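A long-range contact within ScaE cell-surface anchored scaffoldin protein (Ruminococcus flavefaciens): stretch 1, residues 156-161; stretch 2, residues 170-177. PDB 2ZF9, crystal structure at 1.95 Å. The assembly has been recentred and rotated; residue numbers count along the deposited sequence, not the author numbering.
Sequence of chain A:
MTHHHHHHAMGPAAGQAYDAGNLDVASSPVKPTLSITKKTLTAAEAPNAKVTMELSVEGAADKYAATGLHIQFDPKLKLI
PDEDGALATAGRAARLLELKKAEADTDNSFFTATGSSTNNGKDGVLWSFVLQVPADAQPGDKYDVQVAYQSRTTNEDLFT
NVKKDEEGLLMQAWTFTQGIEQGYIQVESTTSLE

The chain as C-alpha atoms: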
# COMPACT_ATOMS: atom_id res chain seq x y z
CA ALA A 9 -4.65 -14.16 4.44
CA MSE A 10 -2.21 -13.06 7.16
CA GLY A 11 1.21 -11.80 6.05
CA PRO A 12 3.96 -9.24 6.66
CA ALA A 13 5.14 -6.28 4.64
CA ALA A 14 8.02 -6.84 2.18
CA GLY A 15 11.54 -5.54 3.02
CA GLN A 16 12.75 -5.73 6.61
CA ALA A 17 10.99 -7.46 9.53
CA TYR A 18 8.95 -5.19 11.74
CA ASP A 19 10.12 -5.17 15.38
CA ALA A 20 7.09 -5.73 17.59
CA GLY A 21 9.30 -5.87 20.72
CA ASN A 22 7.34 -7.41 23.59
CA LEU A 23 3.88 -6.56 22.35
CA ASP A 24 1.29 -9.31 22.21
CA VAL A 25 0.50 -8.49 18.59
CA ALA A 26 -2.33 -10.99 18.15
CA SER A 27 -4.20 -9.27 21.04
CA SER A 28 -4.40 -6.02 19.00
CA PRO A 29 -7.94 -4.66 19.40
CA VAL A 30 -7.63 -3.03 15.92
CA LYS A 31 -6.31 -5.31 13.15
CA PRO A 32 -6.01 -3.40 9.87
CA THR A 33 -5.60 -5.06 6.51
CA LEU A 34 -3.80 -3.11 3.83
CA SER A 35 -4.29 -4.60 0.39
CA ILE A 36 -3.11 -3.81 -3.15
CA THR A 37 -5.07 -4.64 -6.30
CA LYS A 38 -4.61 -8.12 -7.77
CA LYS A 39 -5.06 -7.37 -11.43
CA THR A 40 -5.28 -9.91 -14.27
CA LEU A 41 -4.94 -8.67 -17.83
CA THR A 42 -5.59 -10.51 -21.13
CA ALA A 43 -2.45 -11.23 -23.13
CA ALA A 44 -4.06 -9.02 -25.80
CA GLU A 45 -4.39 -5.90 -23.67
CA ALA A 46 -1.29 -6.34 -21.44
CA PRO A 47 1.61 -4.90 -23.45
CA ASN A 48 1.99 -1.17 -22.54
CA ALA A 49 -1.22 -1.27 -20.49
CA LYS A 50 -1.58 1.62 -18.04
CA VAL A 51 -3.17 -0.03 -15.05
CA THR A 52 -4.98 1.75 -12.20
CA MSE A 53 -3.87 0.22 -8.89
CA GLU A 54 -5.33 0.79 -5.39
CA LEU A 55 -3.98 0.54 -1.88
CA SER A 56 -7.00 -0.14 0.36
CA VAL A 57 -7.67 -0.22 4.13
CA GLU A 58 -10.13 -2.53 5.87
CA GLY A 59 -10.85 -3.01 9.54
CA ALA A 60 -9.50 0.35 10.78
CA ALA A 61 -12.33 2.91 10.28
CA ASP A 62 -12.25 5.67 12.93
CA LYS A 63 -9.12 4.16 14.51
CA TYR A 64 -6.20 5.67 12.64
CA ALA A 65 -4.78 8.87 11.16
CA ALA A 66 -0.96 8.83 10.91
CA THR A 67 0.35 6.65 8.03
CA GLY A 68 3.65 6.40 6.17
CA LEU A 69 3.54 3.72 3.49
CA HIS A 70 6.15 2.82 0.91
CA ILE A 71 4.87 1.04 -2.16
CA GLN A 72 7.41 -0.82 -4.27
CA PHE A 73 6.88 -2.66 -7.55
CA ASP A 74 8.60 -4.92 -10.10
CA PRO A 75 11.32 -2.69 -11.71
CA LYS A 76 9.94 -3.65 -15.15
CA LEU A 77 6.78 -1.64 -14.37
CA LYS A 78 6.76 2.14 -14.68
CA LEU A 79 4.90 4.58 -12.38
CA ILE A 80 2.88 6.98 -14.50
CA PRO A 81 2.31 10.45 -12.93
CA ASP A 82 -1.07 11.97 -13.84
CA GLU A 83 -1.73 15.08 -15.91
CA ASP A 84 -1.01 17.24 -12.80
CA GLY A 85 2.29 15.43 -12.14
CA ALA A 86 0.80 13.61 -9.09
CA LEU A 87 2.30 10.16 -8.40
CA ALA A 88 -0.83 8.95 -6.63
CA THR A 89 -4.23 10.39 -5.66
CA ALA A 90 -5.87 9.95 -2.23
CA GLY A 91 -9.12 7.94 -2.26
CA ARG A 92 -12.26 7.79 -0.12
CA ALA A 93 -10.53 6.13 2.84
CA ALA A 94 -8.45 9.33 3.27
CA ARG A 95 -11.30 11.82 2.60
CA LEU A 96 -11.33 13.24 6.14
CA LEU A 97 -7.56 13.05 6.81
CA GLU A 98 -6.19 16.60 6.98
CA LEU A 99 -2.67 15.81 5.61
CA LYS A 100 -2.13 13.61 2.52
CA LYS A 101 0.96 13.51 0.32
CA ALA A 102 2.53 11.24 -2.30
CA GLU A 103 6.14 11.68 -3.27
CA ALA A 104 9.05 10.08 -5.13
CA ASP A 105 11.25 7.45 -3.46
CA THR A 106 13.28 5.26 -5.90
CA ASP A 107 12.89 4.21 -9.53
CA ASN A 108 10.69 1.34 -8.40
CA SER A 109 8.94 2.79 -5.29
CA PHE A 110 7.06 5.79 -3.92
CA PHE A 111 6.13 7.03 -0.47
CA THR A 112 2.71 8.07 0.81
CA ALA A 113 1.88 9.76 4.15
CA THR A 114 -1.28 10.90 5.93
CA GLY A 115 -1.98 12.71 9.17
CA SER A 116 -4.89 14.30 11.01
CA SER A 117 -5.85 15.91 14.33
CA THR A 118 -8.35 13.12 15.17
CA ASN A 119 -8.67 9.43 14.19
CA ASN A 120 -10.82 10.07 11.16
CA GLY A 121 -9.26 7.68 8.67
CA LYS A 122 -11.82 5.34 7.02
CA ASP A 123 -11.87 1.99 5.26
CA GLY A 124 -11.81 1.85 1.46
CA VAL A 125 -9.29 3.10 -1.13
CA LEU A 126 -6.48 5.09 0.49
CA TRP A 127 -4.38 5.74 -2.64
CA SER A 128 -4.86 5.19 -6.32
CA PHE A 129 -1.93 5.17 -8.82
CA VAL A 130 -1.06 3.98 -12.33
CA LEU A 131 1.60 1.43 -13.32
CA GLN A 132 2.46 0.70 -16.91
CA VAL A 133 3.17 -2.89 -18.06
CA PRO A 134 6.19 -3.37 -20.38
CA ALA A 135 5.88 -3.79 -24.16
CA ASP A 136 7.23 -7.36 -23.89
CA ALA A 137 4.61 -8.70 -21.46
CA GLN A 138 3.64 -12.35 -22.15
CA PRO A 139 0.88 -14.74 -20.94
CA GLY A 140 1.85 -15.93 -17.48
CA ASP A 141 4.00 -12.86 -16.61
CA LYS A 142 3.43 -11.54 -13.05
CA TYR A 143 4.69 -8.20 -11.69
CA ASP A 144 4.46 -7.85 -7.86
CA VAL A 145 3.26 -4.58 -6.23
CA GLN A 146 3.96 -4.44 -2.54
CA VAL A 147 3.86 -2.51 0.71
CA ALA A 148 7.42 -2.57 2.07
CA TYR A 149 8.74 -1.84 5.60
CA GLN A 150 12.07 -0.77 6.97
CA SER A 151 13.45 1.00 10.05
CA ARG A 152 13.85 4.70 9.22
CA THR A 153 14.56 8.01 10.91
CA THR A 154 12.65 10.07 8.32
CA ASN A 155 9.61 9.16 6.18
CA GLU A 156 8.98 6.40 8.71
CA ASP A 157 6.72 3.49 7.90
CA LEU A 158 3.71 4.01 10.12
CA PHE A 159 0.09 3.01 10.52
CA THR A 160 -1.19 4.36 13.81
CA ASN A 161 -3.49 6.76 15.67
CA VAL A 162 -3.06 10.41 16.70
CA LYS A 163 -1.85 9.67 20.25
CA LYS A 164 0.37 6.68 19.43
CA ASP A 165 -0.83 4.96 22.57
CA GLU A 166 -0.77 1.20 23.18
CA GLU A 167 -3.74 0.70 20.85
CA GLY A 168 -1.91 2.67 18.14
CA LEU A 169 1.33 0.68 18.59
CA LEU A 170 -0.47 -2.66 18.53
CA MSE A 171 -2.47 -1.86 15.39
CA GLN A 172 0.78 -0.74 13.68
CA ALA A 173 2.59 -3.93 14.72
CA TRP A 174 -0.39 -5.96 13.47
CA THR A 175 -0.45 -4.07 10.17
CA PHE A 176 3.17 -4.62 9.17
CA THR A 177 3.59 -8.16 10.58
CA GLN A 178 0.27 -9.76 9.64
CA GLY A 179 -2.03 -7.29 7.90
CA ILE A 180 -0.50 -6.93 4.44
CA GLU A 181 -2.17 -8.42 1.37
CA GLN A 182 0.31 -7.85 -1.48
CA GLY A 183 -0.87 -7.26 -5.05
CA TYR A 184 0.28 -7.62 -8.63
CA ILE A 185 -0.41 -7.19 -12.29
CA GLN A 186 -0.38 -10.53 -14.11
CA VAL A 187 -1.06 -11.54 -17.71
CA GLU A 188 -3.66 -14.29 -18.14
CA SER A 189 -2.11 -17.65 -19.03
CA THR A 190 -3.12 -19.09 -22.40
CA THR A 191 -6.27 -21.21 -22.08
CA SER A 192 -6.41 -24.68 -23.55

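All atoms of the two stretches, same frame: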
# COMPACT_ATOMS: atom_id res chain seq x y z
N GLU A 156 9.19 7.68 8.07
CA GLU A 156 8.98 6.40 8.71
C GLU A 156 7.77 5.67 8.17
O GLU A 156 6.76 6.31 7.79
CB GLU A 156 8.77 6.57 10.20
CG GLU A 156 10.02 6.93 10.99
CD GLU A 156 9.63 7.26 12.43
OE1 GLU A 156 9.74 6.38 13.30
OE2 GLU A 156 9.11 8.38 12.65
N ASP A 157 7.86 4.33 8.18
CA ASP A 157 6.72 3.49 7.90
C ASP A 157 5.85 3.40 9.15
O ASP A 157 6.30 3.00 10.24
CB ASP A 157 7.18 2.11 7.43
CG ASP A 157 7.95 2.16 6.10
OD1 ASP A 157 7.43 2.73 5.11
OD2 ASP A 157 9.07 1.61 6.06
N LEU A 158 4.60 3.82 8.99
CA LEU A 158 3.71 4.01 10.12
C LEU A 158 2.28 3.65 9.74
O LEU A 158 1.87 3.83 8.59
CB LEU A 158 3.67 5.48 10.58
CG LEU A 158 4.92 6.15 11.15
CD1 LEU A 158 4.59 7.60 11.42
CD2 LEU A 158 5.41 5.44 12.43
N PHE A 159 1.53 3.13 10.71
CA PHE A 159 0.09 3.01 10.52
C PHE A 159 -0.53 3.01 11.91
O PHE A 159 -0.55 1.97 12.58
CB PHE A 159 -0.32 1.74 9.77
CG PHE A 159 -1.76 1.78 9.33
CD1 PHE A 159 -2.08 2.23 8.07
CD2 PHE A 159 -2.79 1.46 10.21
CE1 PHE A 159 -3.43 2.36 7.66
CE2 PHE A 159 -4.14 1.56 9.80
CZ PHE A 159 -4.44 2.04 8.53
N THR A 160 -0.99 4.17 12.36
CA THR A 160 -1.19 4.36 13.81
C THR A 160 -2.18 5.49 14.04
O THR A 160 -2.72 6.03 13.08
CB THR A 160 0.17 4.58 14.58
OG1 THR A 160 -0.02 4.39 15.98
CG2 THR A 160 0.83 5.95 14.28
N ASN A 161 -2.44 5.80 15.31
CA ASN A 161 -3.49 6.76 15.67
C ASN A 161 -2.88 8.10 16.12
O ASN A 161 -1.65 8.21 16.19
CB ASN A 161 -4.47 6.16 16.71
CG ASN A 161 -3.79 5.71 18.00
OD1 ASN A 161 -2.64 6.04 18.26
ND2 ASN A 161 -4.52 4.94 18.81
N LEU A 170 -0.04 -1.29 18.80
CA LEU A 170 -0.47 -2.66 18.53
C LEU A 170 -1.04 -2.77 17.12
O LEU A 170 -0.79 -3.75 16.43
CB LEU A 170 -1.57 -3.10 19.52
CG LEU A 170 -1.07 -3.58 20.89
CD1 LEU A 170 -2.24 -3.73 21.89
CD2 LEU A 170 -0.28 -4.90 20.80
N MSE A 171 -1.88 -1.80 16.72
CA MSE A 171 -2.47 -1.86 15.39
C MSE A 171 -1.36 -1.70 14.34
O MSE A 171 -1.42 -2.30 13.28
CB MSE A 171 -3.57 -0.79 15.24
CG MSE A 171 -3.07 0.59 14.97
SE MSE A 171 -4.55 1.87 14.48
CE MSE A 171 -5.63 0.96 13.61
N GLN A 172 -0.35 -0.87 14.63
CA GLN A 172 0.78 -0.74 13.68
C GLN A 172 1.56 -2.06 13.57
O GLN A 172 1.92 -2.49 12.47
CB GLN A 172 1.75 0.34 14.14
CG GLN A 172 2.86 0.65 13.13
CD GLN A 172 3.51 1.97 13.46
OE1 GLN A 172 2.96 3.02 13.18
NE2 GLN A 172 4.66 1.91 14.11
N ALA A 173 1.89 -2.67 14.71
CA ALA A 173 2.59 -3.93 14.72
C ALA A 173 1.77 -4.98 13.97
O ALA A 173 2.32 -5.73 13.16
CB ALA A 173 2.87 -4.39 16.16
N TRP A 174 0.45 -5.02 14.21
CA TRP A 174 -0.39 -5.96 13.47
C TRP A 174 -0.26 -5.67 11.97
O TRP A 174 -0.10 -6.59 11.16
CB TRP A 174 -1.89 -5.91 13.89
CG TRP A 174 -2.68 -6.83 12.98
CD1 TRP A 174 -3.25 -6.51 11.78
CD2 TRP A 174 -2.88 -8.24 13.16
NE1 TRP A 174 -3.82 -7.64 11.22
CE2 TRP A 174 -3.59 -8.71 12.04
CE3 TRP A 174 -2.51 -9.14 14.17
CZ2 TRP A 174 -3.95 -10.07 11.89
CZ3 TRP A 174 -2.87 -10.50 14.04
CH2 TRP A 174 -3.60 -10.94 12.92
N THR A 175 -0.38 -4.41 11.59
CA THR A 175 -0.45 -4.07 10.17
C THR A 175 0.78 -4.59 9.40
O THR A 175 0.65 -5.23 8.37
CB THR A 175 -0.50 -2.56 10.02
OG1 THR A 175 -1.74 -2.10 10.51
CG2 THR A 175 -0.39 -2.12 8.54
N PHE A 176 1.97 -4.32 9.92
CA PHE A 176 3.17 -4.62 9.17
C PHE A 176 3.64 -6.06 9.36
O PHE A 176 4.46 -6.55 8.57
CB PHE A 176 4.28 -3.65 9.58
CG PHE A 176 4.05 -2.24 9.04
CD1 PHE A 176 4.04 -2.00 7.68
CD2 PHE A 176 3.88 -1.16 9.91
CE1 PHE A 176 3.85 -0.68 7.16
CE2 PHE A 176 3.70 0.17 9.41
CZ PHE A 176 3.68 0.39 8.03
N THR A 177 3.17 -6.74 10.41
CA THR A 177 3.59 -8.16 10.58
C THR A 177 2.60 -9.19 10.03
O THR A 177 2.99 -10.32 9.66
CB THR A 177 3.86 -8.55 12.05
OG1 THR A 177 2.65 -8.40 12.81
CG2 THR A 177 5.01 -7.74 12.67

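A short strand, Leu158 to Thr160, lies against residues 170-177 of a longer helix with their axes 6.7 Å apart at closest approach and their N-to-C directions 134° apart, so the pairing is oblique and nearer antiparallel than parallel. The two backbones come nearest at Phe159 and Gln172, where CA lies 5.0 Å from CA, and the contact is built around this point.

Along the helix, Leu170 stays out of reach, and the first residue to engage is Met171, present as selenomethionine. Its CB points toward the strand, CG lies 3.7 Å from Phe159 O, and the methyl CE reaches the edge of the Phe159 ring, 4.1 Å from CE2. A long, apolar selenoether side chain thus packs beside an aromatic ring without asking for a polar partner.

Gln172 supplies the polar link. Its CB points sideways, but chi1 and chi2, both t, extend the chain until OE1 accepts a hydrogen bond from Phe159 N at 2.9 Å, with an N-H...O angle of 156°. A buried backbone amide is thereby satisfied by a side chain from the helix. The same OE1 sits 3.3 Å from Leu158 CA and 3.5 Å from Thr160 CB, while NE2 is hydrogen-bonded elsewhere in the structure.

Ala173 points away and Trp174 is out of reach, consistent with the turn of the helix. Thr175 faces the strand again: its OG1 bonds back to Met171 O at 2.8 Å, which satisfies the hydroxyl's donor; the same OG1 lies 3.7 Å from Phe159 CD2.

Phe176 packs against Asp157 and the first strand residues, its CZ 3.7 Å from Leu158 N and 3.9 Å from Asp157 CB, with CE2 4.3 Å from Phe159 CB. Thr177 does not reach the strand. The rule is one specific hydrogen bond, flanked along the helix by apolar packing.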